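PDB 3VA7: KLLA0E08119p from Kluyveromyces lactis, which probably catalyses the ATP- and biotin-dependent carboxylation of urea to urea-1-carboxylate, as the urea carboxylase part of a longer enzyme of urea breakdown. Local coordinates for residues 518-523 against 801-806; 794-799 against 806-811; 926-931 against 1098-1103; 978-983 against 1078-1083. All coordinates share one frame; numbering follows the deposited sequence.

Contact 1. Residues 518-523 against 801-806; sequences NRVVGN and DNFEEG
Arg519 and Phe803 meet where two helices end: helix 511-520 of the carboxyltransferase domain, closed by a Schellman motif at Gly522, and helix 786-802, which the chain leaves at Phe803 with positive phi. A CH-pi contact lies at the centre. Arg519 CG stands over the middle of the Phe803 ring, 3.3 Å from its centroid and 6° off the normal. The two side chains overlap head to tail, the guanidinium lying by the root of the phenylalanine and the ring by the root of the arginine. With CG anti to the backbone N (chi1 -178°) and a bend at chi2, the arginine reaches across until Phe803 CB lies under one guanidinium face, 3.4 Å from Arg519 NH1. Asp801 O sits at the edge of that group, while Arg519 NE has a weak bond to Ile800 O; the charge also makes a cation-pi contact with Phe644. Val520 approaches the ring from its edge, CG2 lying 3.9 Å from Phe803 CZ. Behind the arginine, Gly522 N bonds to Arg519 O and Asn523 N to Asn518 O, and Asn523 ND2 donates almost straight to Asn518 OD1 at 2.8 Å, from above its carbonyl plane.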
loop_
_atom_site.group_PDB
_atom_site.type_symbol
_atom_site.label_atom_id
_atom_site.label_comp_id
_atom_site.label_asym_id
_atom_site.label_seq_id
_atom_site.Cartn_x
_atom_site.Cartn_y
_atom_site.Cartn_z
ATOM N N ASN A 518 -5.620 24.400 -3.617
ATOM C CA ASN A 518 -4.944 24.259 -4.898
ATOM C C ASN A 518 -4.979 25.494 -5.769
ATOM O O ASN A 518 -3.959 25.944 -6.290
ATOM C CB ASN A 518 -5.420 23.018 -5.669
ATOM C CG ASN A 518 -4.464 21.834 -5.478
ATOM O OD1 ASN A 518 -3.252 22.036 -5.179
ATOM N ND2 ASN A 518 -4.985 20.603 -5.650
ATOM N N ARG A 519 -6.173 26.017 -5.956
ATOM C CA ARG A 519 -6.362 27.167 -6.816
ATOM C C ARG A 519 -5.564 28.391 -6.325
ATOM O O ARG A 519 -5.001 29.127 -7.129
ATOM C CB ARG A 519 -7.864 27.508 -6.928
ATOM C CG ARG A 519 -8.175 28.681 -7.858
ATOM C CD ARG A 519 -7.597 28.482 -9.221
ATOM N NE ARG A 519 -8.291 29.307 -10.206
ATOM C CZ ARG A 519 -7.812 30.455 -10.706
ATOM N NH1 ARG A 519 -8.511 31.118 -11.627
ATOM N NH2 ARG A 519 -6.632 30.932 -10.303
ATOM N N VAL A 520 -5.480 28.577 -5.017
ATOM C CA VAL A 520 -4.876 29.779 -4.501
ATOM C C VAL A 520 -3.437 29.874 -4.987
ATOM O O VAL A 520 -2.883 30.978 -5.119
ATOM C CB VAL A 520 -4.965 29.851 -2.983
ATOM C CG1 VAL A 520 -3.952 30.828 -2.436
ATOM C CG2 VAL A 520 -6.427 30.146 -2.515
ATOM N N VAL A 521 -2.844 28.724 -5.290
ATOM C CA VAL A 521 -1.464 28.664 -5.684
ATOM C C VAL A 521 -1.367 28.477 -7.200
ATOM O O VAL A 521 -0.258 28.417 -7.765
ATOM C CB VAL A 521 -0.799 27.485 -4.988
ATOM C CG1 VAL A 521 0.513 27.349 -5.464
ATOM C CG2 VAL A 521 -0.720 27.668 -3.449
ATOM N N GLY A 522 -2.505 28.387 -7.887
ATOM C CA GLY A 522 -2.472 28.284 -9.344
ATOM C C GLY A 522 -2.171 26.882 -9.878
ATOM O O GLY A 522 -1.802 26.716 -11.042
ATOM N N ASN A 523 -2.340 25.857 -9.033
ATOM C CA ASN A 523 -2.199 24.472 -9.467
ATOM C C ASN A 523 -3.319 24.083 -10.451
ATOM O O ASN A 523 -4.481 24.467 -10.261
ATOM C CB ASN A 523 -2.204 23.526 -8.246
ATOM C CG ASN A 523 -0.822 23.377 -7.574
ATOM O OD1 ASN A 523 0.211 23.724 -8.139
ATOM N ND2 ASN A 523 -0.811 22.816 -6.361
ATOM N N ASP A 801 -13.385 27.371 -10.953
ATOM C CA ASP A 801 -12.873 27.513 -12.328
ATOM C C ASP A 801 -12.555 28.929 -12.739
ATOM O O ASP A 801 -11.581 29.169 -13.452
ATOM C CB ASP A 801 -13.832 26.908 -13.359
ATOM C CG ASP A 801 -13.796 25.375 -13.388
ATOM O OD1 ASP A 801 -14.780 24.780 -13.898
ATOM O OD2 ASP A 801 -12.800 24.767 -12.927
ATOM N N ASN A 802 -13.393 29.857 -12.307
ATOM C CA ASN A 802 -13.237 31.257 -12.708
ATOM C C ASN A 802 -12.534 32.038 -11.616
ATOM O O ASN A 802 -11.672 32.885 -11.912
ATOM C CB ASN A 802 -14.593 31.892 -13.026
ATOM C CG ASN A 802 -15.318 31.202 -14.189
ATOM O OD1 ASN A 802 -14.701 30.658 -15.123
ATOM N ND2 ASN A 802 -16.648 31.232 -14.132
ATOM N N PHE A 803 -12.909 31.733 -10.364
ATOM C CA PHE A 803 -12.267 32.294 -9.172
ATOM C C PHE A 803 -12.623 33.778 -9.043
ATOM O O PHE A 803 -11.742 34.632 -9.012
ATOM C CB PHE A 803 -10.736 32.073 -9.238
ATOM C CG PHE A 803 -10.075 31.770 -7.890
ATOM C CD1 PHE A 803 -10.685 30.930 -6.955
ATOM C CD2 PHE A 803 -8.794 32.295 -7.591
ATOM C CE1 PHE A 803 -10.041 30.622 -5.730
ATOM C CE2 PHE A 803 -8.139 31.997 -6.354
ATOM C CZ PHE A 803 -8.751 31.169 -5.434
ATOM N N GLU A 804 -13.924 34.051 -8.953
ATOM C CA GLU A 804 -14.507 35.389 -9.117
ATOM C C GLU A 804 -15.560 35.648 -8.008
ATOM O O GLU A 804 -16.430 34.804 -7.782
ATOM C CB GLU A 804 -15.090 35.524 -10.559
ATOM C CG GLU A 804 -13.970 35.738 -11.614
ATOM C CD GLU A 804 -14.392 35.823 -13.126
ATOM O OE1 GLU A 804 -15.609 35.788 -13.484
ATOM O OE2 GLU A 804 -13.455 35.943 -13.979
ATOM N N GLU A 805 -15.474 36.783 -7.308
ATOM C CA GLU A 805 -16.405 37.104 -6.194
ATOM C C GLU A 805 -17.886 36.800 -6.519
ATOM O O GLU A 805 -18.372 37.147 -7.591
ATOM C CB GLU A 805 -16.317 38.595 -5.774
ATOM C CG GLU A 805 -14.932 39.203 -5.659
ATOM C CD GLU A 805 -14.267 39.051 -4.230
ATOM O OE1 GLU A 805 -14.989 38.686 -3.232
ATOM O OE2 GLU A 805 -13.017 39.312 -4.129
ATOM N N GLY A 806 -18.606 36.193 -5.574
ATOM C CA GLY A 806 -20.061 36.061 -5.672
ATOM C C GLY A 806 -20.608 34.781 -6.303
ATOM O O GLY A 806 -21.838 34.582 -6.327
#

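Contact 2. Residues 794-799 against 806-811; sequences ESQDKS and GSLLEL
Ser795 OG receives the backbone N-H of Leu809 in a nearly straight bond, 2.9 Å from Leu809 N to Ser795 OG with 171° at the hydrogen. The same hydroxyl is also bonded to Leu792 O, so it links a helix carbonyl to the returning chain. One turn on, Ser799 has OG anti to its carbonyl carbon (chi1 -66°), which turns the hydroxyl back to donate to Ser795 O at 2.6 Å. That carbonyl also accepts Ser799 N at 3.0 Å, and the two donors reach it from opposite faces of its plane. Ser807 OG is bonded to Glu804 O; its approach to Ser799 OG, at 3.4 Å, is weak at most. Beside these polar groups Leu808 CD1 packs on Gln796 CG at 4.0 Å, and Tyr512 touches Gln796, Ser799 and Leu808. The chain thus turns round after helix 786-802 and runs back along its last turns, tied by the one firm bond from Leu809 N; both helix serines also bond to carbonyls three or four residues earlier, a familiar arrangement of serine in helices.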
loop_
_atom_site.group_PDB
_atom_site.type_symbol
_atom_site.label_atom_id
_atom_site.label_comp_id
_atom_site.label_asym_id
_atom_site.label_seq_id
_atom_site.Cartn_x
_atom_site.Cartn_y
_atom_site.Cartn_z
ATOM N N GLU A 794 -22.669 22.870 -8.881
ATOM C CA GLU A 794 -22.236 23.673 -10.022
ATOM C C GLU A 794 -21.630 25.002 -9.593
ATOM O O GLU A 794 -20.670 25.476 -10.213
ATOM C CB GLU A 794 -23.372 23.878 -11.019
ATOM C CG GLU A 794 -23.345 22.877 -12.179
ATOM C CD GLU A 794 -24.738 22.597 -12.786
ATOM O OE1 GLU A 794 -24.806 21.694 -13.680
ATOM O OE2 GLU A 794 -25.759 23.246 -12.393
ATOM N N SER A 795 -22.166 25.578 -8.516
ATOM C CA SER A 795 -21.614 26.792 -7.988
ATOM C C SER A 795 -20.197 26.563 -7.462
ATOM O O SER A 795 -19.392 27.490 -7.505
ATOM C CB SER A 795 -22.490 27.354 -6.885
ATOM O OG SER A 795 -21.907 27.079 -5.624
ATOM N N GLN A 796 -19.878 25.363 -6.956
ATOM C CA GLN A 796 -18.519 25.150 -6.477
ATOM C C GLN A 796 -17.568 25.043 -7.685
ATOM O O GLN A 796 -16.455 25.583 -7.692
ATOM C CB GLN A 796 -18.412 23.944 -5.533
ATOM C CG GLN A 796 -19.177 24.088 -4.192
ATOM C CD GLN A 796 -19.143 22.833 -3.283
ATOM O OE1 GLN A 796 -19.740 22.825 -2.188
ATOM N NE2 GLN A 796 -18.452 21.780 -3.725
ATOM N N ASP A 797 -18.015 24.385 -8.741
ATOM C CA ASP A 797 -17.159 24.270 -9.873
ATOM C C ASP A 797 -16.886 25.633 -10.520
ATOM O O ASP A 797 -15.749 25.912 -10.914
ATOM C CB ASP A 797 -17.748 23.261 -10.862
ATOM C CG ASP A 797 -17.791 21.817 -10.300
ATOM O OD1 ASP A 797 -17.329 21.577 -9.187
ATOM O OD2 ASP A 797 -18.316 20.917 -10.974
ATOM N N LYS A 798 -17.902 26.487 -10.619
ATOM C CA LYS A 798 -17.713 27.814 -11.200
ATOM C C LYS A 798 -16.831 28.659 -10.320
ATOM O O LYS A 798 -16.032 29.454 -10.813
ATOM C CB LYS A 798 -19.036 28.572 -11.470
ATOM C CG LYS A 798 -20.001 27.911 -12.483
ATOM C CD LYS A 798 -19.413 27.713 -13.916
ATOM C CE LYS A 798 -19.754 28.928 -14.836
ATOM N NZ LYS A 798 -21.196 29.423 -14.678
ATOM N N SER A 799 -16.978 28.479 -9.016
ATOM C CA SER A 799 -16.176 29.207 -8.056
ATOM C C SER A 799 -14.751 28.800 -8.257
ATOM O O SER A 799 -13.900 29.651 -8.404
ATOM C CB SER A 799 -16.642 28.919 -6.648
ATOM O OG SER A 799 -17.956 29.443 -6.472
ATOM N N GLY A 806 -18.606 36.193 -5.574
ATOM C CA GLY A 806 -20.061 36.061 -5.672
ATOM C C GLY A 806 -20.608 34.781 -6.303
ATOM O O GLY A 806 -21.838 34.582 -6.327
ATOM N N SER A 807 -19.729 33.900 -6.802
ATOM C CA SER A 807 -20.225 32.706 -7.524
ATOM C C SER A 807 -20.537 31.441 -6.685
ATOM O O SER A 807 -21.059 30.481 -7.213
ATOM C CB SER A 807 -19.400 32.395 -8.788
ATOM O OG SER A 807 -18.039 32.140 -8.491
ATOM N N LEU A 808 -20.309 31.486 -5.379
ATOM C CA LEU A 808 -20.559 30.350 -4.507
ATOM C C LEU A 808 -21.923 30.430 -3.869
ATOM O O LEU A 808 -22.233 31.392 -3.178
ATOM C CB LEU A 808 -19.492 30.249 -3.386
ATOM C CG LEU A 808 -19.678 29.207 -2.243
ATOM C CD1 LEU A 808 -19.344 27.776 -2.728
ATOM C CD2 LEU A 808 -18.926 29.539 -0.941
ATOM N N LEU A 809 -22.718 29.389 -4.066
ATOM C CA LEU A 809 -24.000 29.269 -3.431
ATOM C C LEU A 809 -23.888 28.355 -2.244
ATOM O O LEU A 809 -23.130 27.412 -2.285
ATOM C CB LEU A 809 -24.968 28.663 -4.409
ATOM C CG LEU A 809 -25.805 29.683 -5.129
ATOM C CD1 LEU A 809 -25.714 29.382 -6.620
ATOM C CD2 LEU A 809 -27.229 29.548 -4.589
ATOM N N GLU A 810 -24.656 28.643 -1.198
ATOM C CA GLU A 810 -24.637 27.868 0.022
ATOM C C GLU A 810 -26.056 27.691 0.476
ATOM O O GLU A 810 -26.944 28.444 0.066
ATOM C CB GLU A 810 -23.824 28.537 1.129
ATOM C CG GLU A 810 -22.309 28.409 0.973
ATOM C CD GLU A 810 -21.548 28.741 2.262
ATOM O OE1 GLU A 810 -21.578 29.954 2.661
ATOM O OE2 GLU A 810 -20.911 27.796 2.844
ATOM N N LEU A 811 -26.264 26.668 1.298
ATOM C CA LEU A 811 -27.519 26.427 1.985
ATOM C C LEU A 811 -28.170 27.736 2.469
ATOM O O LEU A 811 -27.495 28.626 3.040
ATOM C CB LEU A 811 -27.232 25.502 3.171
ATOM C CG LEU A 811 -28.153 24.312 3.377
ATOM C CD1 LEU A 811 -28.272 23.557 2.078
ATOM C CD2 LEU A 811 -27.689 23.392 4.494
#

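Contact 3. Residues 926-931 against 1098-1103; sequences KIFKLP and FKIDVE
Phe928 and Val1102 face each other as a non-hydrogen-bonded pair between two antiparallel strands, 922-934 and 1101-1108, of the mixed sheet in the carboxyltransferase domain. Both side chains leave the sheet on the same face, and Val1102 CG1 lies over the centre of the Phe928 ring, 3.6 Å from its centroid and 12° off the normal. Ile1100 CG2 adds to this apolar side, 4.0 Å from Phe928 CD2 and equally far from Leu930 CD2, and Pro931 meets the Phe1098 ring further along. Replacing Phe928 by an alanine would probably leave Val1102 CG1 without the ring face it rests on and open a gap beside Ile1100. The opposite face, with Ile927, Lys929, Asp1101 and Glu1103, is looser and more exposed. There Lys929 lies alongside Asp1101, but Lys929 NZ stays 5.0 Å from Asp1101 OD1, too far for a salt bridge. Ile927 and Glu1103 exchange two backbone bonds, and Lys929 N donates to Asp1101 O. On the other side of this last pair the direct bond is missing, and a water stands between, donating to Lys929 O at 2.7 Å and accepting from Asp1101 N at 2.9 Å.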
loop_
_atom_site.group_PDB
_atom_site.type_symbol
_atom_site.label_atom_id
_atom_site.label_comp_id
_atom_site.label_asym_id
_atom_site.label_seq_id
_atom_site.Cartn_x
_atom_site.Cartn_y
_atom_site.Cartn_z
ATOM N N LYS A 926 -15.044 -18.434 -12.573
ATOM C CA LYS A 926 -13.791 -18.924 -11.923
ATOM C C LYS A 926 -14.036 -19.553 -10.530
ATOM O O LYS A 926 -14.737 -18.984 -9.694
ATOM C CB LYS A 926 -12.682 -17.848 -11.839
ATOM C CG LYS A 926 -12.180 -17.339 -13.191
ATOM C CD LYS A 926 -10.932 -16.456 -13.094
ATOM C CE LYS A 926 -10.836 -15.474 -14.301
ATOM N NZ LYS A 926 -11.679 -14.179 -14.129
ATOM N N ILE A 927 -13.481 -20.743 -10.324
ATOM C CA ILE A 927 -13.629 -21.535 -9.064
ATOM C C ILE A 927 -12.353 -21.447 -8.261
ATOM O O ILE A 927 -11.308 -21.937 -8.685
ATOM C CB ILE A 927 -13.910 -23.070 -9.328
ATOM C CG1 ILE A 927 -15.127 -23.253 -10.235
ATOM C CG2 ILE A 927 -14.128 -23.822 -8.031
ATOM C CD1 ILE A 927 -15.098 -24.568 -10.938
ATOM N N PHE A 928 -12.465 -20.794 -7.118
ATOM C CA PHE A 928 -11.354 -20.600 -6.208
ATOM C C PHE A 928 -11.465 -21.598 -5.051
ATOM O O PHE A 928 -12.519 -21.671 -4.384
ATOM C CB PHE A 928 -11.393 -19.158 -5.644
ATOM C CG PHE A 928 -10.901 -18.089 -6.618
ATOM C CD1 PHE A 928 -11.699 -17.670 -7.672
ATOM C CD2 PHE A 928 -9.624 -17.539 -6.489
ATOM C CE1 PHE A 928 -11.243 -16.681 -8.615
ATOM C CE2 PHE A 928 -9.160 -16.560 -7.423
ATOM C CZ PHE A 928 -9.994 -16.123 -8.480
ATOM N N LYS A 929 -10.384 -22.338 -4.795
ATOM C CA LYS A 929 -10.289 -23.147 -3.586
ATOM C C LYS A 929 -9.284 -22.548 -2.607
ATOM O O LYS A 929 -8.048 -22.506 -2.874
ATOM C CB LYS A 929 -9.918 -24.587 -3.952
ATOM C CG LYS A 929 -11.170 -25.387 -4.310
ATOM C CD LYS A 929 -10.870 -26.543 -5.197
ATOM C CE LYS A 929 -12.203 -27.195 -5.593
ATOM N NZ LYS A 929 -11.909 -28.310 -6.542
ATOM N N LEU A 930 -9.802 -22.079 -1.477
ATOM C CA LEU A 930 -9.017 -21.225 -0.609
ATOM C C LEU A 930 -8.860 -21.809 0.802
ATOM O O LEU A 930 -9.866 -22.224 1.418
ATOM C CB LEU A 930 -9.710 -19.848 -0.533
ATOM C CG LEU A 930 -9.820 -18.979 -1.810
ATOM C CD1 LEU A 930 -10.367 -17.642 -1.466
ATOM C CD2 LEU A 930 -8.441 -18.806 -2.462
ATOM N N PRO A 931 -7.623 -21.816 1.344
ATOM C CA PRO A 931 -7.395 -22.382 2.666
ATOM C C PRO A 931 -8.038 -21.528 3.731
ATOM O O PRO A 931 -7.916 -20.317 3.686
ATOM C CB PRO A 931 -5.874 -22.291 2.834
ATOM C CG PRO A 931 -5.472 -21.209 1.916
ATOM C CD PRO A 931 -6.404 -21.196 0.796
ATOM N N PHE A 1098 2.756 -18.527 -3.336
ATOM C CA PHE A 1098 1.669 -19.448 -3.050
ATOM C C PHE A 1098 0.729 -19.583 -4.254
ATOM O O PHE A 1098 0.216 -18.625 -4.779
ATOM C CB PHE A 1098 0.915 -19.018 -1.775
ATOM C CG PHE A 1098 -0.327 -19.831 -1.510
ATOM C CD1 PHE A 1098 -0.245 -21.119 -0.963
ATOM C CD2 PHE A 1098 -1.579 -19.334 -1.829
ATOM C CE1 PHE A 1098 -1.366 -21.860 -0.739
ATOM C CE2 PHE A 1098 -2.714 -20.097 -1.602
ATOM C CZ PHE A 1098 -2.611 -21.353 -1.067
ATOM N N LYS A 1099 0.471 -20.807 -4.655
ATOM C CA LYS A 1099 -0.225 -21.125 -5.877
ATOM C C LYS A 1099 -1.716 -21.262 -5.606
ATOM O O LYS A 1099 -2.238 -22.324 -5.250
ATOM C CB LYS A 1099 0.401 -22.391 -6.472
ATOM C CG LYS A 1099 -0.448 -23.131 -7.502
ATOM C CD LYS A 1099 -0.416 -22.507 -8.879
ATOM C CE LYS A 1099 -1.113 -23.488 -9.868
ATOM N NZ LYS A 1099 -0.634 -23.451 -11.312
ATOM N N ILE A 1100 -2.414 -20.170 -5.815
ATOM C CA ILE A 1100 -3.848 -20.173 -5.683
ATOM C C ILE A 1100 -4.521 -21.163 -6.613
ATOM O O ILE A 1100 -4.242 -21.183 -7.794
ATOM C CB ILE A 1100 -4.432 -18.788 -5.922
ATOM C CG1 ILE A 1100 -3.625 -17.786 -5.106
ATOM C CG2 ILE A 1100 -5.954 -18.801 -5.567
ATOM C CD1 ILE A 1100 -4.382 -16.661 -4.659
ATOM N N ASP A 1101 -5.436 -21.952 -6.065
ATOM C CA ASP A 1101 -6.057 -22.979 -6.831
ATOM C C ASP A 1101 -7.248 -22.359 -7.492
ATOM O O ASP A 1101 -8.310 -22.199 -6.870
ATOM C CB ASP A 1101 -6.401 -24.210 -5.943
ATOM C CG ASP A 1101 -7.202 -25.330 -6.699
ATOM O OD1 ASP A 1101 -7.220 -26.478 -6.198
ATOM O OD2 ASP A 1101 -7.841 -25.096 -7.760
ATOM N N VAL A 1102 -7.074 -22.019 -8.759
ATOM C CA VAL A 1102 -8.127 -21.431 -9.576
ATOM C C VAL A 1102 -8.294 -22.165 -10.872
ATOM O O VAL A 1102 -7.328 -22.338 -11.606
ATOM C CB VAL A 1102 -7.777 -19.967 -10.078
ATOM C CG1 VAL A 1102 -9.024 -19.149 -10.115
ATOM C CG2 VAL A 1102 -6.694 -19.298 -9.257
ATOM N N GLU A 1103 -9.534 -22.488 -11.195
ATOM C CA GLU A 1103 -9.895 -23.071 -12.481
ATOM C C GLU A 1103 -10.939 -22.259 -13.220
ATOM O O GLU A 1103 -11.999 -21.984 -12.679
ATOM C CB GLU A 1103 -10.430 -24.510 -12.296
ATOM C CG GLU A 1103 -9.359 -25.486 -11.811
ATOM C CD GLU A 1103 -8.129 -25.540 -12.748
ATOM O OE1 GLU A 1103 -8.334 -25.468 -13.991
ATOM O OE2 GLU A 1103 -6.976 -25.660 -12.258
HETATM O O HOH W 1 -5.416 -21.900 -3.164
#

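Contact 4. Residues 978-983 against 1078-1083; sequences MLYSAK and FYPVTE
With CG anti to the carbonyl carbon (chi1 -67°), Tyr980 swings its ring from the end of helix 972-979 across to Pro1080. Phe1078 CB lies against Leu979 O, and a similar first torsion (chi1 -70°) turns the phenylalanine ring so that the same oxygen lies in its plane, at its edge. Pro1080 covers one face of the Tyr980 ring: its CB is 4.0 Å from the centroid and displaced toward the rim, while its CD is 3.5 Å from Tyr980 CD1. Phe1078 O lies at the edge of the same ring, and Phe1078 CB is 4.1 Å from Tyr980 CD1. The tyrosine hydroxyl is bonded to Met932 O, on strand 922-934, which lies next to strand 1075-1081 in the mixed sheet of the carboxyltransferase domain. In that sheet the chain leaving helix 972-979 goes on to form strand 984-989, antiparallel to 1075-1081. Replacement of Tyr980 by an alanine is likely to leave Pro1080 CB and CD without the ring they pack on and Met932 O without its hydroxyl partner. At the helix end Met978 O takes both Ser981 N and Ala982 N. A water joins the two backbones: it accepts from Phe1078 N at 2.7 Å and lies 3.0 Å from Leu979 O and 2.9 Å from Ala982 O.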
loop_
_atom_site.group_PDB
_atom_site.type_symbol
_atom_site.label_atom_id
_atom_site.label_comp_id
_atom_site.label_asym_id
_atom_site.label_seq_id
_atom_site.Cartn_x
_atom_site.Cartn_y
_atom_site.Cartn_z
ATOM N N MET A 978 -20.347 -26.751 7.127
ATOM C CA MET A 978 -20.859 -26.119 5.939
ATOM C C MET A 978 -19.830 -25.198 5.344
ATOM O O MET A 978 -19.660 -25.205 4.122
ATOM C CB MET A 978 -22.229 -25.494 6.079
ATOM C CG MET A 978 -22.240 -24.141 6.519
ATOM S SD MET A 978 -21.912 -22.880 5.268
ATOM C CE MET A 978 -22.402 -21.502 6.292
ATOM N N LEU A 979 -19.071 -24.493 6.172
ATOM C CA LEU A 979 -18.016 -23.680 5.620
ATOM C C LEU A 979 -17.047 -24.456 4.737
ATOM O O LEU A 979 -16.467 -23.902 3.771
ATOM C CB LEU A 979 -17.272 -22.977 6.722
ATOM C CG LEU A 979 -18.163 -21.965 7.432
ATOM C CD1 LEU A 979 -17.617 -21.757 8.791
ATOM C CD2 LEU A 979 -18.150 -20.671 6.608
ATOM N N TYR A 980 -16.886 -25.745 5.021
ATOM C CA TYR A 980 -15.952 -26.556 4.234
ATOM C C TYR A 980 -16.666 -27.435 3.203
ATOM O O TYR A 980 -16.041 -28.275 2.573
ATOM C CB TYR A 980 -15.088 -27.440 5.154
ATOM C CG TYR A 980 -14.128 -26.685 6.030
ATOM C CD1 TYR A 980 -13.150 -25.887 5.464
ATOM C CD2 TYR A 980 -14.185 -26.780 7.415
ATOM C CE1 TYR A 980 -12.244 -25.227 6.231
ATOM C CE2 TYR A 980 -13.269 -26.114 8.197
ATOM C CZ TYR A 980 -12.278 -25.328 7.602
ATOM O OH TYR A 980 -11.315 -24.602 8.342
ATOM N N SER A 981 -17.973 -27.291 3.049
ATOM C CA SER A 981 -18.609 -28.013 1.922
ATOM C C SER A 981 -19.468 -27.142 0.976
ATOM O O SER A 981 -19.888 -27.593 -0.057
ATOM C CB SER A 981 -19.383 -29.261 2.416
ATOM O OG SER A 981 -20.265 -28.907 3.427
ATOM N N ALA A 982 -19.717 -25.902 1.365
ATOM C CA ALA A 982 -20.577 -25.007 0.614
ATOM C C ALA A 982 -19.845 -24.522 -0.657
ATOM O O ALA A 982 -18.613 -24.567 -0.748
ATOM C CB ALA A 982 -21.033 -23.832 1.489
ATOM N N LYS A 983 -20.633 -24.167 -1.665
ATOM C CA LYS A 983 -20.090 -23.571 -2.873
ATOM C C LYS A 983 -20.631 -22.145 -2.909
ATOM O O LYS A 983 -21.848 -21.916 -3.089
ATOM C CB LYS A 983 -20.480 -24.392 -4.064
ATOM C CG LYS A 983 -19.493 -25.472 -4.443
ATOM C CD LYS A 983 -20.144 -26.307 -5.525
ATOM C CE LYS A 983 -19.531 -27.675 -5.658
ATOM N NZ LYS A 983 -20.512 -28.509 -6.407
ATOM N N PHE A 1078 -14.078 -23.404 0.501
ATOM C CA PHE A 1078 -13.047 -23.461 1.542
ATOM C C PHE A 1078 -12.486 -24.879 1.832
ATOM O O PHE A 1078 -13.229 -25.875 1.771
ATOM C CB PHE A 1078 -13.579 -22.836 2.808
ATOM C CG PHE A 1078 -13.746 -21.356 2.721
ATOM C CD1 PHE A 1078 -14.964 -20.775 3.059
ATOM C CD2 PHE A 1078 -12.674 -20.549 2.332
ATOM C CE1 PHE A 1078 -15.131 -19.395 2.969
ATOM C CE2 PHE A 1078 -12.804 -19.197 2.264
ATOM C CZ PHE A 1078 -14.039 -18.578 2.578
ATOM N N TYR A 1079 -11.182 -24.963 2.108
ATOM C CA TYR A 1079 -10.589 -26.200 2.634
ATOM C C TYR A 1079 -9.848 -25.948 3.951
ATOM O O TYR A 1079 -9.237 -24.875 4.153
ATOM C CB TYR A 1079 -9.717 -26.944 1.584
ATOM C CG TYR A 1079 -8.411 -26.263 1.181
ATOM C CD1 TYR A 1079 -7.240 -26.456 1.929
ATOM C CD2 TYR A 1079 -8.363 -25.413 0.050
ATOM C CE1 TYR A 1079 -6.085 -25.827 1.587
ATOM C CE2 TYR A 1079 -7.193 -24.776 -0.324
ATOM C CZ TYR A 1079 -6.058 -24.989 0.437
ATOM O OH TYR A 1079 -4.903 -24.363 0.072
ATOM N N PRO A 1080 -9.914 -26.915 4.874
ATOM C CA PRO A 1080 -9.329 -26.789 6.265
ATOM C C PRO A 1080 -7.806 -26.749 6.328
ATOM O O PRO A 1080 -7.171 -27.605 5.746
ATOM C CB PRO A 1080 -9.777 -28.077 6.934
ATOM C CG PRO A 1080 -9.944 -29.055 5.711
ATOM C CD PRO A 1080 -10.622 -28.199 4.693
ATOM N N VAL A 1081 -7.259 -25.703 6.943
ATOM C CA VAL A 1081 -5.895 -25.655 7.435
ATOM C C VAL A 1081 -5.867 -25.155 8.884
ATOM O O VAL A 1081 -6.817 -24.492 9.403
ATOM C CB VAL A 1081 -4.929 -24.711 6.660
ATOM C CG1 VAL A 1081 -4.636 -25.238 5.308
ATOM C CG2 VAL A 1081 -5.401 -23.214 6.659
ATOM N N THR A 1082 -4.748 -25.480 9.510
ATOM C CA THR A 1082 -4.421 -25.079 10.861
ATOM C C THR A 1082 -4.063 -23.596 10.874
ATOM O O THR A 1082 -3.621 -23.089 9.864
ATOM C CB THR A 1082 -3.215 -25.953 11.261
ATOM O OG1 THR A 1082 -3.719 -27.120 11.919
ATOM C CG2 THR A 1082 -2.197 -25.229 12.129
ATOM N N GLU A 1083 -4.221 -22.908 12.000
ATOM C CA GLU A 1083 -3.735 -21.531 12.099
ATOM C C GLU A 1083 -2.277 -21.354 11.643
ATOM O O GLU A 1083 -1.980 -20.484 10.800
ATOM C CB GLU A 1083 -3.961 -20.897 13.463
ATOM C CG GLU A 1083 -3.359 -19.516 13.510
ATOM C CD GLU A 1083 -3.872 -18.631 14.622
ATOM O OE1 GLU A 1083 -4.840 -19.003 15.278
ATOM O OE2 GLU A 1083 -3.303 -17.546 14.840
HETATM O O HOH W 2 -16.312 -24.898 0.967
#

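How the contacts relate
The four contacts form two well-separated pairs, contact 1 lying on the other side of the chain's centre from contacts 3 and 4. Contacts 1 and 2, with centres 12 Å apart, share Gly806 and both use helix 786-802; that helix also carries Arg790 of the sodium site, and the side chain of Gln796 is about 9 Å from the ion. Contacts 3 and 4, with centres 13 Å apart, lie on neighbouring strands of one sheet, where Leu930 O and Tyr1079 N, 3.1 Å apart, probably bond; both segments of contact 4 fall between those of contact 3 in sequence. Contacts 1 and 3 have centres 52 Å apart. In contact 4 the side chain of Phe1078 is about 13 Å from bound urea.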